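Local coordinates for T9SS C-terminal target domain-containing protein (Bacteroides cellulosilyticus, PDB 5JVK), which probably hydrolyses O-glycosidic bonds as an endo-acting family 39 glycoside hydrolase of a gut bacterium, at residues 109-114 with 374-379; 132-137 with 168-173; 203-208 with 242-247; 336-341 with 367-372. All coordinates share one frame; numbering follows the deposited sequence.

Interaction 1 (109-114 with 374-379)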
# COMPACT_ATOMS: atom_id res chain seq x y z
N CYS A 109 -1.16 -3.66 3.16
CA CYS A 109 -1.47 -4.46 4.35
C CYS A 109 -2.97 -4.72 4.41
O CYS A 109 -3.76 -3.78 4.30
CB CYS A 109 -1.00 -3.76 5.62
SG CYS A 109 0.80 -3.66 5.74
N VAL A 110 -3.35 -5.99 4.57
CA VAL A 110 -4.75 -6.41 4.51
C VAL A 110 -5.12 -7.23 5.74
O VAL A 110 -4.58 -8.32 5.97
CB VAL A 110 -5.02 -7.27 3.24
CG1 VAL A 110 -6.52 -7.55 3.10
CG2 VAL A 110 -4.48 -6.58 2.00
N HIS A 111 -6.04 -6.70 6.54
CA HIS A 111 -6.66 -7.46 7.63
C HIS A 111 -7.84 -8.27 7.06
O HIS A 111 -8.32 -7.95 5.96
CB HIS A 111 -7.16 -6.51 8.72
CG HIS A 111 -6.08 -5.67 9.32
ND1 HIS A 111 -5.06 -6.20 10.08
CD2 HIS A 111 -5.84 -4.34 9.26
CE1 HIS A 111 -4.25 -5.23 10.48
NE2 HIS A 111 -4.71 -4.09 9.99
N PRO A 112 -8.30 -9.31 7.79
CA PRO A 112 -9.46 -10.08 7.33
C PRO A 112 -10.70 -9.19 7.10
O PRO A 112 -10.96 -8.30 7.91
CB PRO A 112 -9.71 -11.05 8.48
CG PRO A 112 -8.39 -11.22 9.13
CD PRO A 112 -7.71 -9.89 9.01
N PRO A 113 -11.43 -9.40 5.98
CA PRO A 113 -12.66 -8.63 5.78
C PRO A 113 -13.72 -8.93 6.84
O PRO A 113 -13.84 -10.07 7.29
CB PRO A 113 -13.15 -9.07 4.40
CG PRO A 113 -11.94 -9.60 3.72
CD PRO A 113 -11.10 -10.21 4.79
N LYS A 114 -14.48 -7.91 7.23
CA LYS A 114 -15.51 -8.04 8.28
C LYS A 114 -16.71 -8.84 7.79
O LYS A 114 -17.31 -9.60 8.55
CB LYS A 114 -15.97 -6.66 8.77
CG LYS A 114 -14.88 -5.74 9.31
CD LYS A 114 -14.25 -6.28 10.58
CE LYS A 114 -13.29 -5.27 11.19
NZ LYS A 114 -12.85 -5.68 12.55
N PHE A 374 4.79 -1.77 1.29
CA PHE A 374 3.42 -2.15 1.65
C PHE A 374 2.69 -1.01 2.38
O PHE A 374 3.09 -0.62 3.48
CB PHE A 374 3.43 -3.39 2.54
CG PHE A 374 3.87 -4.64 1.83
CD1 PHE A 374 2.95 -5.61 1.47
CD2 PHE A 374 5.22 -4.85 1.53
CE1 PHE A 374 3.36 -6.77 0.82
CE2 PHE A 374 5.63 -6.00 0.88
CZ PHE A 374 4.70 -6.96 0.52
N TRP A 375 1.63 -0.50 1.76
CA TRP A 375 0.82 0.54 2.38
C TRP A 375 0.04 -0.02 3.56
O TRP A 375 -0.61 -1.05 3.44
CB TRP A 375 -0.17 1.14 1.37
CG TRP A 375 -1.08 2.17 1.98
CD1 TRP A 375 -2.31 1.96 2.54
CD2 TRP A 375 -0.82 3.57 2.10
NE1 TRP A 375 -2.83 3.14 3.00
CE2 TRP A 375 -1.94 4.15 2.74
CE3 TRP A 375 0.25 4.39 1.73
CZ2 TRP A 375 -2.02 5.51 3.01
CZ3 TRP A 375 0.17 5.75 2.00
CH2 TRP A 375 -0.96 6.30 2.63
N TYR A 376 0.12 0.67 4.71
CA TYR A 376 -0.74 0.37 5.85
C TYR A 376 -1.87 1.39 5.90
O TYR A 376 -1.59 2.58 6.04
CB TYR A 376 0.04 0.39 7.17
CG TYR A 376 -0.81 -0.16 8.30
CD1 TYR A 376 -0.85 -1.52 8.55
CD2 TYR A 376 -1.62 0.68 9.06
CE1 TYR A 376 -1.66 -2.04 9.56
CE2 TYR A 376 -2.43 0.18 10.07
CZ TYR A 376 -2.45 -1.19 10.31
OH TYR A 376 -3.24 -1.70 11.31
N ASP A 377 -3.14 0.99 5.75
CA ASP A 377 -3.59 -0.35 5.36
C ASP A 377 -4.73 -0.21 4.34
O ASP A 377 -5.07 0.91 3.94
CB ASP A 377 -3.98 -1.20 6.59
CG ASP A 377 -5.09 -0.57 7.44
OD1 ASP A 377 -5.58 0.54 7.13
OD2 ASP A 377 -5.48 -1.22 8.43
N PHE A 378 -5.30 -1.34 3.91
CA PHE A 378 -6.28 -1.31 2.82
C PHE A 378 -7.61 -0.69 3.21
O PHE A 378 -8.11 0.19 2.52
CB PHE A 378 -6.51 -2.71 2.24
CG PHE A 378 -7.34 -2.70 1.00
CD1 PHE A 378 -8.61 -3.27 0.98
CD2 PHE A 378 -6.87 -2.07 -0.16
CE1 PHE A 378 -9.38 -3.24 -0.17
CE2 PHE A 378 -7.64 -2.03 -1.31
CZ PHE A 378 -8.90 -2.62 -1.31
N GLN A 379 -8.17 -1.16 4.33
CA GLN A 379 -9.48 -0.72 4.78
C GLN A 379 -9.39 -0.10 6.17
O GLN A 379 -8.60 -0.56 7.00
CB GLN A 379 -10.47 -1.89 4.79
CG GLN A 379 -11.89 -1.50 5.16
CD GLN A 379 -12.93 -2.53 4.75
OE1 GLN A 379 -12.66 -3.73 4.71
NE2 GLN A 379 -14.13 -2.06 4.45
O HOH W 1 -7.25 -3.66 5.70
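Cys109 packs against the Tyr376 ring, its CB 3.7 Å from Tyr376 CD1, and its SG, turned anti to its own carbonyl carbon (chi1 -67°), meets the ring at the edge as a sulfur-aromatic contact. On the backbone, Cys109 N donates 2.7 Å to Trp375 O in an almost straight bond lying in the carbonyl plane. Phe378 N then returns 2.9 Å to Cys109 O, nearly along the C=O axis though more bent at the hydrogen. Between these two bonds the chain turns through a cis peptide joining Tyr376 to Asp377, and Asp377 CB lies 3.6 Å above the plane of the Tyr376 ring, over its centre. His111 crosses Tyr376 at about a right angle: His111 NE2 donates to Tyr376 OH at 3.1 Å, the hydroxyl lying close to the imidazole plane. At the imidazole edge, Asp377 OD2 approaches His111 CD2 to 3.2 Å, its carboxylate plane steeply inclined to the ring. A water accepts from Gln379 N at 3.0 Å and, weakly, from His111 N, bridging the two segments. Phe392 packs edge-to-face with Tyr376, and a bound glycerol, probably from the crystallisation liquor, lies beside His111 and may mark a pocket. The contact joins the ends of strands 106-109 and 373-375, first and eighth of the (beta/alpha)8 barrel, where it closes. With NE2 as donor, a proton is expected there; Asp377, with Asp381 close by, may favour a positively charged histidine.

Interaction 2 (132-137 with 168-173)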
# COMPACT_ATOMS: atom_id res chain seq x y z
N ARG A 132 1.13 -7.15 -4.32
CA ARG A 132 1.49 -7.83 -3.08
C ARG A 132 0.50 -7.48 -1.97
O ARG A 132 -0.08 -6.39 -1.98
CB ARG A 132 2.90 -7.43 -2.63
CG ARG A 132 4.01 -7.80 -3.60
CD ARG A 132 5.34 -7.31 -3.09
NE ARG A 132 6.43 -7.52 -4.05
CZ ARG A 132 7.06 -8.68 -4.26
NH1 ARG A 132 6.73 -9.78 -3.60
NH2 ARG A 132 8.04 -8.73 -5.16
N ILE A 133 0.31 -8.41 -1.04
CA ILE A 133 -0.45 -8.14 0.18
C ILE A 133 0.30 -8.69 1.39
O ILE A 133 1.03 -9.67 1.28
CB ILE A 133 -1.90 -8.69 0.14
CG1 ILE A 133 -1.93 -10.22 -0.05
CG2 ILE A 133 -2.70 -7.97 -0.94
CD1 ILE A 133 -2.02 -11.02 1.23
N ARG A 134 0.11 -8.03 2.53
CA ARG A 134 0.69 -8.46 3.80
C ARG A 134 -0.43 -8.75 4.78
O ARG A 134 -1.36 -7.95 4.91
CB ARG A 134 1.62 -7.38 4.36
CG ARG A 134 2.29 -7.74 5.68
CD ARG A 134 3.30 -6.67 6.04
NE ARG A 134 4.01 -6.93 7.30
CZ ARG A 134 3.70 -6.42 8.49
NH1 ARG A 134 2.66 -5.60 8.67
NH2 ARG A 134 4.46 -6.73 9.54
N THR A 135 -0.33 -9.88 5.48
CA THR A 135 -1.27 -10.18 6.56
C THR A 135 -0.64 -11.06 7.63
O THR A 135 0.41 -11.67 7.43
CB THR A 135 -2.57 -10.80 6.02
OG1 THR A 135 -3.57 -10.78 7.05
CG2 THR A 135 -2.36 -12.22 5.52
N ASP A 136 -1.31 -11.12 8.78
CA ASP A 136 -0.78 -11.77 9.97
C ASP A 136 -1.04 -13.26 9.98
O ASP A 136 -1.99 -13.75 9.36
CB ASP A 136 -1.39 -11.16 11.23
CG ASP A 136 -1.07 -9.70 11.38
OD1 ASP A 136 0.04 -9.38 11.87
OD2 ASP A 136 -1.93 -8.87 11.01
N LEU A 137 -0.18 -13.98 10.69
CA LEU A 137 -0.41 -15.36 11.04
C LEU A 137 0.08 -15.56 12.47
O LEU A 137 1.26 -15.36 12.75
CB LEU A 137 0.32 -16.29 10.06
CG LEU A 137 0.05 -17.81 10.15
CD1 LEU A 137 0.77 -18.44 11.34
CD2 LEU A 137 -1.44 -18.11 10.20
N LYS A 168 1.19 -11.76 -4.99
CA LYS A 168 2.11 -12.53 -4.15
C LYS A 168 1.90 -12.17 -2.67
O LYS A 168 2.20 -11.04 -2.27
CB LYS A 168 3.56 -12.24 -4.52
CG LYS A 168 3.97 -12.73 -5.89
CD LYS A 168 5.47 -12.57 -6.09
CE LYS A 168 5.88 -12.78 -7.54
NZ LYS A 168 7.29 -12.38 -7.78
N PRO A 169 1.38 -13.11 -1.85
CA PRO A 169 1.18 -12.77 -0.44
C PRO A 169 2.47 -12.86 0.38
O PRO A 169 3.26 -13.79 0.19
CB PRO A 169 0.15 -13.81 0.03
CG PRO A 169 0.13 -14.89 -1.00
CD PRO A 169 1.07 -14.53 -2.11
N LEU A 170 2.66 -11.89 1.28
CA LEU A 170 3.73 -11.88 2.27
C LEU A 170 3.07 -12.09 3.63
O LEU A 170 2.07 -11.45 3.94
CB LEU A 170 4.47 -10.55 2.23
CG LEU A 170 5.69 -10.33 3.15
CD1 LEU A 170 6.70 -9.41 2.48
CD2 LEU A 170 5.30 -9.77 4.51
N ILE A 171 3.63 -12.99 4.45
CA ILE A 171 3.01 -13.38 5.72
C ILE A 171 3.92 -13.04 6.90
O ILE A 171 5.07 -13.49 6.95
CB ILE A 171 2.66 -14.89 5.75
CG1 ILE A 171 1.76 -15.27 4.57
CG2 ILE A 171 2.01 -15.29 7.08
CD1 ILE A 171 0.36 -14.68 4.60
N VAL A 172 3.40 -12.26 7.85
CA VAL A 172 4.13 -11.93 9.08
C VAL A 172 3.71 -12.91 10.19
O VAL A 172 2.56 -12.92 10.63
CB VAL A 172 4.01 -10.43 9.48
CG1 VAL A 172 2.59 -10.01 9.84
CG2 VAL A 172 4.96 -10.11 10.63
N PHE A 173 4.67 -13.73 10.61
CA PHE A 173 4.46 -14.80 11.58
C PHE A 173 4.94 -14.37 12.96
O PHE A 173 6.08 -13.94 13.10
CB PHE A 173 5.24 -16.05 11.14
CG PHE A 173 5.09 -17.22 12.07
CD1 PHE A 173 4.03 -18.10 11.92
CD2 PHE A 173 6.00 -17.45 13.09
CE1 PHE A 173 3.88 -19.19 12.76
CE2 PHE A 173 5.86 -18.54 13.95
CZ PHE A 173 4.79 -19.41 13.78
O HOH W 2 4.96 -10.24 -1.43
O HOH W 3 8.37 -12.04 -4.71
O HOH W 4 1.87 -11.43 13.09
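Arg134 leaves its strand with CG anti to the backbone N (chi1 -180°) and runs extended as far as NE. CB rises beside Leu170 O; CG and CD slide along Leu170 CD2, CG at 3.8 Å; NE passes the CB of Val172. The guanidinium then lays one face over Val172 CG1, which is 3.7 Å from its plane and offset toward the rim, while NH2 approaches Val172 CG2 to 3.6 Å. Its polar ends are taken elsewhere: NE by a salt bridge to Glu219, NH1 by one to Glu340, and NH2 by Asn222, so three partners fix its rotation. Along the backbone, the strands pair in parallel. Leu170 N gives a nearly straight 2.8 Å bond to Ile133 O, Val172 N reaches Thr135 O at 3.1 Å, and Leu137 N meets Val172 O at 2.9 Å from above the carbonyl plane. A water links that same Val172 O to Asp136 OD1. The other face of the sheet is mostly apolar, with Thr135 OG1 bonded to Val110 O: Leu137 CD1 touches the edge of the Phe173 ring at CD1, 3.3 Å away, and Leu137 and Ile171 pack on Met155. Charged side chains among Leu170 and Val172 on one face, a mainly apolar face under helix 153-164 on the other, are what adjacent strands of a (beta/alpha)8 barrel present to its interior and its helical shell.

Interaction 3 (203-208 with 242-247)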
# COMPACT_ATOMS: atom_id res chain seq x y z
N ALA A 203 7.15 -24.45 14.14
CA ALA A 203 5.80 -23.98 13.82
C ALA A 203 5.76 -23.22 12.50
O ALA A 203 4.85 -23.44 11.68
CB ALA A 203 5.27 -23.10 14.94
N LEU A 204 6.72 -22.33 12.29
CA LEU A 204 6.86 -21.60 11.02
C LEU A 204 7.25 -22.54 9.89
O LEU A 204 6.71 -22.44 8.79
CB LEU A 204 7.89 -20.47 11.14
CG LEU A 204 8.20 -19.64 9.88
CD1 LEU A 204 6.94 -19.04 9.28
CD2 LEU A 204 9.20 -18.54 10.21
N ALA A 205 8.19 -23.45 10.17
CA ALA A 205 8.64 -24.45 9.19
C ALA A 205 7.50 -25.32 8.68
O ALA A 205 7.48 -25.69 7.50
CB ALA A 205 9.74 -25.31 9.79
N TYR A 206 6.55 -25.65 9.56
CA TYR A 206 5.31 -26.34 9.16
C TYR A 206 4.50 -25.50 8.18
O TYR A 206 4.06 -26.01 7.14
CB TYR A 206 4.44 -26.68 10.38
CG TYR A 206 3.01 -27.00 10.02
CD1 TYR A 206 1.99 -26.05 10.19
CD2 TYR A 206 2.67 -28.24 9.47
CE1 TYR A 206 0.68 -26.34 9.84
CE2 TYR A 206 1.36 -28.53 9.13
CZ TYR A 206 0.37 -27.59 9.31
OH TYR A 206 -0.93 -27.87 8.97
N ALA A 207 4.30 -24.23 8.52
CA ALA A 207 3.54 -23.29 7.68
C ALA A 207 4.17 -23.09 6.30
O ALA A 207 3.47 -23.01 5.30
CB ALA A 207 3.37 -21.95 8.38
N VAL A 208 5.50 -23.01 6.27
CA VAL A 208 6.26 -22.83 5.02
C VAL A 208 6.16 -24.08 4.12
O VAL A 208 5.96 -23.95 2.91
CB VAL A 208 7.74 -22.47 5.32
CG1 VAL A 208 8.58 -22.47 4.05
CG2 VAL A 208 7.82 -21.11 6.00
N PRO A 242 17.77 -21.66 9.72
CA PRO A 242 18.09 -22.98 9.14
C PRO A 242 16.92 -23.97 9.15
O PRO A 242 16.77 -24.73 8.19
CB PRO A 242 19.24 -23.48 10.03
CG PRO A 242 19.09 -22.73 11.31
CD PRO A 242 18.57 -21.38 10.92
N THR A 243 16.11 -23.96 10.21
CA THR A 243 14.91 -24.81 10.30
C THR A 243 13.93 -24.59 9.14
O THR A 243 13.39 -25.54 8.58
CB THR A 243 14.14 -24.58 11.62
OG1 THR A 243 15.04 -24.63 12.73
CG2 THR A 243 13.06 -25.64 11.83
N VAL A 244 13.71 -23.32 8.80
CA VAL A 244 12.75 -22.94 7.76
C VAL A 244 13.33 -23.11 6.34
O VAL A 244 12.65 -23.61 5.46
CB VAL A 244 12.24 -21.50 7.97
CG1 VAL A 244 11.38 -21.05 6.80
CG2 VAL A 244 11.43 -21.40 9.26
N LYS A 245 14.58 -22.68 6.14
CA LYS A 245 15.21 -22.75 4.81
C LYS A 245 15.49 -24.18 4.32
O LYS A 245 15.54 -24.42 3.12
CB LYS A 245 16.51 -21.93 4.78
CG LYS A 245 16.30 -20.43 4.92
CD LYS A 245 15.78 -19.78 3.65
CE LYS A 245 16.89 -19.56 2.63
NZ LYS A 245 16.41 -18.80 1.44
N LYS A 246 15.68 -25.11 5.26
CA LYS A 246 15.82 -26.53 4.92
C LYS A 246 14.53 -27.08 4.31
O LYS A 246 14.57 -27.89 3.38
CB LYS A 246 16.20 -27.34 6.17
CG LYS A 246 16.76 -28.73 5.90
CD LYS A 246 17.46 -29.29 7.14
CE LYS A 246 18.27 -30.54 6.83
NZ LYS A 246 17.40 -31.73 6.58
N VAL A 247 13.40 -26.63 4.85
CA VAL A 247 12.06 -27.03 4.38
C VAL A 247 11.69 -26.39 3.03
O VAL A 247 11.03 -27.03 2.21
CB VAL A 247 10.99 -26.71 5.45
CG1 VAL A 247 9.58 -26.92 4.92
CG2 VAL A 247 11.23 -27.57 6.69
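Val244 holds CG1 anti to its backbone N (chi1 173°) and CG2 anti to its carbonyl carbon, so its two methyls part toward different residues of the facing helix. CG2 comes up to Leu204, 3.7 Å from CG, which stands anti to the backbone N and carries the isobutyl group obliquely across Val244 CG2. CG1 meets Val208 CG2 at 3.6 Å; the two valines cross at about a right angle, and Leu204 and Val208, one helical turn apart, thus receive one methyl each. Ala205 lies between them in sequence and is the point of closest backbone approach, its CA 4.6 Å from that of Val244. Its CB rests 3.9 Å from Thr243 CG2, because chi1 of Thr243 (-49°) sets the methyl anti to the backbone N and leaves OG1 to bond back to Val239 O in its own helix. One turn on from Thr243, Val247 brings CG1 to 3.5 Å from Ala205 O and CG2 to Ala205 CB. The segment axes approach to 8.6 Å and run nearly parallel, at 18°, as neighbouring helices of the barrel's outer layer do. On their inner side Trp218 of strand 217-220 packs against Leu204 and Val208, and Lys245, pointing away from the interface, is bound to Asp283. No hydrogen bond or salt bridge crosses between 203-208 and 242-247: small Ala205 allows the backbones to come close, and the fit between these two segments rests on apolar packing of methyl groups, without directed polar bonds between them.

Interaction 4 (336-341 with 367-372)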
# COMPACT_ATOMS: atom_id res chain seq x y z
N VAL A 336 15.75 -5.25 1.51
CA VAL A 336 15.08 -4.37 2.48
C VAL A 336 13.62 -4.26 2.08
O VAL A 336 13.31 -3.76 1.00
CB VAL A 336 15.74 -2.97 2.51
CG1 VAL A 336 15.05 -2.08 3.54
CG2 VAL A 336 17.22 -3.10 2.81
N TRP A 337 12.73 -4.70 2.97
CA TRP A 337 11.29 -4.72 2.70
C TRP A 337 10.57 -3.67 3.55
O TRP A 337 10.65 -3.71 4.77
CB TRP A 337 10.74 -6.11 3.00
CG TRP A 337 11.29 -7.16 2.09
CD1 TRP A 337 12.52 -7.75 2.18
CD2 TRP A 337 10.65 -7.73 0.95
NE1 TRP A 337 12.68 -8.66 1.16
CE2 TRP A 337 11.55 -8.67 0.39
CE3 TRP A 337 9.40 -7.54 0.34
CZ2 TRP A 337 11.23 -9.42 -0.75
CZ3 TRP A 337 9.09 -8.29 -0.79
CH2 TRP A 337 10.01 -9.21 -1.33
N VAL A 338 9.88 -2.74 2.90
CA VAL A 338 9.12 -1.71 3.62
C VAL A 338 7.73 -2.27 3.91
O VAL A 338 6.76 -1.97 3.22
CB VAL A 338 9.08 -0.38 2.84
CG1 VAL A 338 8.40 0.72 3.65
CG2 VAL A 338 10.49 0.04 2.43
N THR A 339 7.66 -3.10 4.95
CA THR A 339 6.46 -3.90 5.22
C THR A 339 5.29 -3.12 5.84
O THR A 339 4.17 -3.62 5.85
CB THR A 339 6.78 -5.14 6.09
OG1 THR A 339 7.34 -4.72 7.35
CG2 THR A 339 7.76 -6.05 5.36
N GLU A 340 5.55 -1.92 6.35
CA GLU A 340 4.48 -0.95 6.63
C GLU A 340 4.96 0.47 6.36
O GLU A 340 6.04 0.87 6.81
CB GLU A 340 4.00 -1.03 8.08
CG GLU A 340 3.29 -2.31 8.48
CD GLU A 340 2.73 -2.27 9.90
OE1 GLU A 340 2.61 -1.17 10.49
OE2 GLU A 340 2.41 -3.35 10.43
N ILE A 341 4.15 1.23 5.63
CA ILE A 341 4.27 2.68 5.59
C ILE A 341 2.89 3.24 5.29
O ILE A 341 2.14 2.64 4.52
CB ILE A 341 5.33 3.16 4.57
CG1 ILE A 341 5.54 4.68 4.67
CG2 ILE A 341 4.97 2.76 3.14
CD1 ILE A 341 6.74 5.19 3.90
N HIS A 367 14.35 6.37 -5.98
CA HIS A 367 15.50 5.85 -5.23
C HIS A 367 15.36 4.33 -5.05
O HIS A 367 15.50 3.82 -3.94
CB HIS A 367 15.57 6.53 -3.85
CG HIS A 367 15.55 8.02 -3.90
ND1 HIS A 367 16.67 8.78 -4.16
CD2 HIS A 367 14.54 8.91 -3.70
CE1 HIS A 367 16.36 10.06 -4.13
NE2 HIS A 367 15.07 10.17 -3.85
N TYR A 368 15.11 3.62 -6.16
CA TYR A 368 14.73 2.20 -6.10
C TYR A 368 15.71 1.35 -5.29
O TYR A 368 16.90 1.32 -5.58
CB TYR A 368 14.57 1.58 -7.49
CG TYR A 368 14.02 0.16 -7.43
CD1 TYR A 368 12.69 -0.06 -7.10
CD2 TYR A 368 14.84 -0.95 -7.66
CE1 TYR A 368 12.17 -1.35 -7.01
CE2 TYR A 368 14.34 -2.24 -7.58
CZ TYR A 368 13.00 -2.44 -7.26
OH TYR A 368 12.49 -3.71 -7.18
N MET A 369 15.18 0.69 -4.26
CA MET A 369 15.96 -0.26 -3.45
C MET A 369 15.13 -1.42 -2.88
O MET A 369 15.62 -2.54 -2.84
CB MET A 369 16.74 0.47 -2.34
CG MET A 369 15.90 1.09 -1.24
SD MET A 369 15.81 0.05 0.23
CE MET A 369 14.54 0.89 1.18
N SER A 370 13.89 -1.15 -2.44
CA SER A 370 13.02 -2.19 -1.89
C SER A 370 12.19 -2.88 -2.99
O SER A 370 11.66 -2.20 -3.87
CB SER A 370 12.07 -1.59 -0.85
OG SER A 370 11.29 -2.59 -0.23
N PRO A 371 12.07 -4.22 -2.93
CA PRO A 371 11.16 -4.93 -3.84
C PRO A 371 9.70 -4.98 -3.38
O PRO A 371 8.86 -5.53 -4.09
CB PRO A 371 11.75 -6.34 -3.87
CG PRO A 371 12.34 -6.52 -2.52
CD PRO A 371 12.84 -5.16 -2.10
N GLY A 372 9.39 -4.42 -2.21
CA GLY A 372 8.03 -4.43 -1.68
C GLY A 372 7.78 -3.33 -0.66
O GLY A 372 8.25 -3.42 0.48
O HOH W 5 16.43 -4.47 -1.03
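Ser370 OG touches the strand first: with OG anti to its backbone N (chi1 -175°), it donates to Val336 O at 2.6 Å, in the carbonyl plane and on a lone pair. The same oxygen accepts Gly372 N at 3.3 Å, closing an ST turn, and a weak, longer bond from Val338 N, so three groups grip one buried hydroxyl. Val338 N is shared with Gly372 O in a second weak bond. Beside this, Pro371 CG stands over the face of the Trp337 six-membered ring, 3.6 Å from its centroid and 14° off the normal, a CH-pi contact. Gly372, lacking a side chain, slips its CA to within 4.0 Å of Trp337 CE3. On the other flank Met369, with CG in the crowded position between N and the carbonyl carbon, folds back so that SD lies 3.8 Å from Val336 CB and CE 3.8 Å from Val336 CG1. A water joins the two segments, accepting from Val336 N at 2.7 Å and donating to Met369 O at 2.8 Å. The next shell surrounds the partners: Ser335 OG holds Trp337 NE1, Arg132 bonds weakly to Pro371 O, and helix 312-325 covers Val336 and Val338. Strand 335-341, helix 350-366 and strand 373-375 form a beta-alpha-beta unit, and 367-372 is its return loop, laid against the preceding strand before strand 373-375 enters the sheet beside it, as in the repeating units of a (beta/alpha)8 barrel.

From the N terminus, residues 109-114 leave the first barrel strand and open the loop that interaction 1 closes at 374-379, on the eighth; joining first strand to last, it seals the barrel, and the other three contacts nest inside it. Those follow in series without crossing. Interaction 2 closes the helical connection between the second and third strands. Interaction 3 then ties helix 194-211 to helix 229-247 in the outer layer, with Phe173 of interaction 2 reaching Ala203 and Leu204. Interaction 4, last of the nested three, sets the loop before the eighth strand on the seventh, just before interaction 1 closes. The Arg134-Glu340 salt bridge joins interactions 2 and 4 across the barrel interior, and the backbone of Phe374 probably hydrogen-bonds to that of Val338.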